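Local coordinates for protein cytochrome c2 (Blastochloris viridis, PDB 1IO3) that carries electrons through its covalently bound heme c to the oxidized bacteriochlorophyll during photosynthesis in purple bacteria, at residues A[49-54]-A[75-80]. Residues are numbered along the deposited sequence; the frame is centred on the assembly and turned at random.
Sequences DANKNS and PGTKMI. With HEC (heme c), chain B.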
loop_
_atom_site.group_PDB
_atom_site.type_symbol
_atom_site.label_atom_id
_atom_site.label_comp_id
_atom_site.label_asym_id
_atom_site.label_seq_id
_atom_site.Cartn_x
_atom_site.Cartn_y
_atom_site.Cartn_z
ATOM N N ASP A 49 -9.014 -8.485 11.361
ATOM C CA ASP A 49 -10.433 -8.321 11.063
ATOM C C ASP A 49 -10.601 -6.857 10.653
ATOM O O ASP A 49 -11.303 -6.546 9.693
ATOM C CB ASP A 49 -11.285 -8.615 12.309
ATOM C CG ASP A 49 -11.648 -10.089 12.447
ATOM O OD1 ASP A 49 -11.411 -10.865 11.505
ATOM O OD2 ASP A 49 -12.174 -10.471 13.506
ATOM N N ALA A 50 -9.941 -5.972 11.393
ATOM C CA ALA A 50 -9.976 -4.534 11.142
ATOM C C ALA A 50 -9.748 -4.191 9.679
ATOM O O ALA A 50 -10.422 -3.336 9.120
ATOM C CB ALA A 50 -8.924 -3.845 11.987
ATOM N N ASN A 51 -8.782 -4.857 9.063
ATOM C CA ASN A 51 -8.448 -4.615 7.664
ATOM C C ASN A 51 -9.391 -5.359 6.729
ATOM O O ASN A 51 -9.944 -4.798 5.791
ATOM C CB ASN A 51 -7.012 -5.080 7.406
ATOM C CG ASN A 51 -6.494 -4.673 6.046
ATOM O OD1 ASN A 51 -7.129 -4.920 5.021
ATOM N ND2 ASN A 51 -5.319 -4.053 6.027
ATOM N N LYS A 52 -9.561 -6.642 7.012
ATOM C CA LYS A 52 -10.386 -7.549 6.225
ATOM C C LYS A 52 -11.852 -7.167 6.091
ATOM O O LYS A 52 -12.437 -7.332 5.032
ATOM C CB LYS A 52 -10.285 -8.936 6.847
ATOM C CG LYS A 52 -10.966 -10.038 6.104
ATOM C CD LYS A 52 -10.567 -11.370 6.722
ATOM C CE LYS A 52 -10.788 -11.376 8.232
ATOM N NZ LYS A 52 -9.654 -11.990 8.989
ATOM N N ASN A 53 -12.450 -6.670 7.163
ATOM C CA ASN A 53 -13.859 -6.308 7.134
ATOM C C ASN A 53 -14.123 -4.815 7.029
ATOM O O ASN A 53 -15.250 -4.372 7.238
ATOM C CB ASN A 53 -14.548 -6.856 8.383
ATOM C CG ASN A 53 -14.362 -8.347 8.538
ATOM O OD1 ASN A 53 -14.345 -9.083 7.556
ATOM N ND2 ASN A 53 -14.219 -8.806 9.775
ATOM N N SER A 54 -13.098 -4.039 6.699
ATOM C CA SER A 54 -13.261 -2.586 6.615
ATOM C C SER A 54 -14.170 -2.066 5.502
ATOM O O SER A 54 -14.716 -0.972 5.622
ATOM C CB SER A 54 -11.895 -1.912 6.489
ATOM O OG SER A 54 -11.307 -2.231 5.244
ATOM N N PRO A 75 -8.783 1.476 12.589
ATOM C CA PRO A 75 -8.417 1.177 13.978
ATOM C C PRO A 75 -8.217 -0.326 14.245
ATOM O O PRO A 75 -9.004 -1.166 13.822
ATOM C CB PRO A 75 -9.562 1.774 14.805
ATOM C CG PRO A 75 -10.642 2.113 13.847
ATOM C CD PRO A 75 -10.031 2.251 12.488
ATOM N N GLY A 76 -7.146 -0.658 14.956
ATOM C CA GLY A 76 -6.872 -2.051 15.255
ATOM C C GLY A 76 -6.041 -2.759 14.200
ATOM O O GLY A 76 -5.753 -3.945 14.333
ATOM N N THR A 77 -5.655 -2.049 13.146
ATOM C CA THR A 77 -4.852 -2.658 12.093
ATOM C C THR A 77 -3.493 -3.120 12.614
ATOM O O THR A 77 -2.947 -2.526 13.544
ATOM C CB THR A 77 -4.625 -1.681 10.916
ATOM O OG1 THR A 77 -3.985 -2.378 9.845
ATOM C CG2 THR A 77 -3.748 -0.511 11.340
ATOM N N LYS A 78 -2.962 -4.181 12.007
ATOM C CA LYS A 78 -1.660 -4.745 12.378
ATOM C C LYS A 78 -0.488 -3.938 11.807
ATOM O O LYS A 78 0.668 -4.162 12.173
ATOM C CB LYS A 78 -1.527 -6.176 11.861
ATOM C CG LYS A 78 -2.384 -7.213 12.544
ATOM C CD LYS A 78 -2.450 -8.447 11.650
ATOM C CE LYS A 78 -2.833 -9.699 12.422
ATOM N NZ LYS A 78 -2.515 -10.913 11.604
ATOM N N MET A 79 -0.790 -3.027 10.888
ATOM C CA MET A 79 0.239 -2.201 10.269
ATOM C C MET A 79 0.597 -1.081 11.228
ATOM O O MET A 79 0.121 0.049 11.072
ATOM C CB MET A 79 -0.264 -1.609 8.939
ATOM C CG MET A 79 0.697 -0.610 8.282
ATOM S SD MET A 79 0.587 -0.448 6.456
ATOM C CE MET A 79 0.733 1.339 6.332
ATOM N N ILE A 80 1.401 -1.397 12.240
ATOM C CA ILE A 80 1.809 -0.379 13.193
ATOM C C ILE A 80 2.937 0.337 12.475
ATOM O O ILE A 80 4.085 -0.116 12.433
ATOM C CB ILE A 80 2.252 -0.988 14.533
ATOM C CG1 ILE A 80 1.056 -1.716 15.176
ATOM C CG2 ILE A 80 2.686 0.110 15.489
ATOM C CD1 ILE A 80 1.443 -2.759 16.229
HETATM FE FE HEC B . 1.630 -1.664 5.046
HETATM C CHA HEC B . -1.259 -3.418 5.046
HETATM C CHB HEC B . 0.558 0.140 2.411
HETATM C CHC HEC B . 4.387 0.344 5.290
HETATM C CHD HEC B . 2.900 -3.742 7.412
HETATM N NA HEC B . -0.065 -1.525 4.077
HETATM C C1A HEC B . -1.186 -2.329 4.197
HETATM C C2A HEC B . -2.229 -1.952 3.242
HETATM C C3A HEC B . -1.704 -0.925 2.520
HETATM C C4A HEC B . -0.341 -0.730 2.989
HETATM C CMA HEC B . -2.373 -0.160 1.367
HETATM C CAA HEC B . -3.609 -2.612 3.006
HETATM C CBA HEC B . -3.442 -3.843 2.123
HETATM C CGA HEC B . -4.752 -4.511 1.719
HETATM O O1A HEC B . -5.832 -4.106 2.195
HETATM O O2A HEC B . -4.677 -5.459 0.920
HETATM N NB HEC B . 2.335 -0.091 4.037
HETATM C C1B HEC B . 1.795 0.467 2.897
HETATM C C2B HEC B . 2.617 1.528 2.369
HETATM C C3B HEC B . 3.675 1.653 3.234
HETATM C C4B HEC B . 3.491 0.638 4.269
HETATM C CMB HEC B . 2.337 2.326 1.096
HETATM C CAB HEC B . 4.925 2.545 3.263
HETATM C CBB HEC B . 4.496 3.997 3.337
HETATM N NC HEC B . 3.328 -1.681 6.132
HETATM C C1C HEC B . 4.355 -0.734 6.135
HETATM C C2C HEC B . 5.396 -1.075 7.071
HETATM C C3C HEC B . 4.997 -2.273 7.606
HETATM C C4C HEC B . 3.693 -2.641 7.048
HETATM C CMC HEC B . 6.646 -0.263 7.434
HETATM C CAC HEC B . 5.665 -3.273 8.560
HETATM C CBC HEC B . 6.319 -2.689 9.809
HETATM N ND HEC B . 0.971 -3.329 5.985
HETATM C C1D HEC B . 1.634 -4.056 6.976
HETATM C C2D HEC B . 0.746 -5.078 7.536
HETATM C C3D HEC B . -0.405 -5.051 6.788
HETATM C C4D HEC B . -0.280 -3.914 5.880
HETATM C CMD HEC B . 0.987 -5.982 8.727
HETATM C CAD HEC B . -1.654 -5.847 7.108
HETATM C CBD HEC B . -2.388 -5.041 8.172
HETATM C CGD HEC B . -3.597 -5.759 8.735
HETATM O O1D HEC B . -4.283 -5.182 9.614
HETATM O O2D HEC B . -3.858 -6.901 8.295
#
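Two donors of the 75-80 loop converge on one heme propionate oxygen, O1D: the hydroxyl OG1 of Thr77 gives it a hydrogen bond at 2.8 Å, and the backbone N of Lys78 a second at 2.9 Å, nearly straight at 168°. Asn51 of helix 49-52 comes to the same carboxylate, its CB lying 3.5 Å from O1D, so the propionate lies at the seam between helix and loop. Thr77 can serve it because OG1 stands anti to the backbone N (chi1 -173°); that oxygen also takes a weak but straight bond from Met79 N. Tyr47 OH and Ser48 OG, just before the helix, are also hydrogen-bonded to the heme. The direct contact is small, 122 Å² with both sides summed, and has no hydrogen bond across it. Ala50 has the largest share, 50 Å²: its CB points at the loop backbone and meets Pro75 O at 3.2 Å and Gly76 C at 3.8 Å. Gly76 has a positive phi of 89°, where a CB would press on the preceding carbonyl oxygen. The axial bond from Met79 SD to the heme iron, 2.1 Å, identifies 75-80 as the methionine ligand loop; heme attachment at Cys13 and Cys16 beside the other axial ligand, His17, with the methionine far on toward the C-terminus, marks the class I cytochrome c fold. Met79 CG is anti to the backbone N, taking the chain away from the helix and over the porphyrin, while Tyr66 and Ile67 of helix 60-68 touch the side chain.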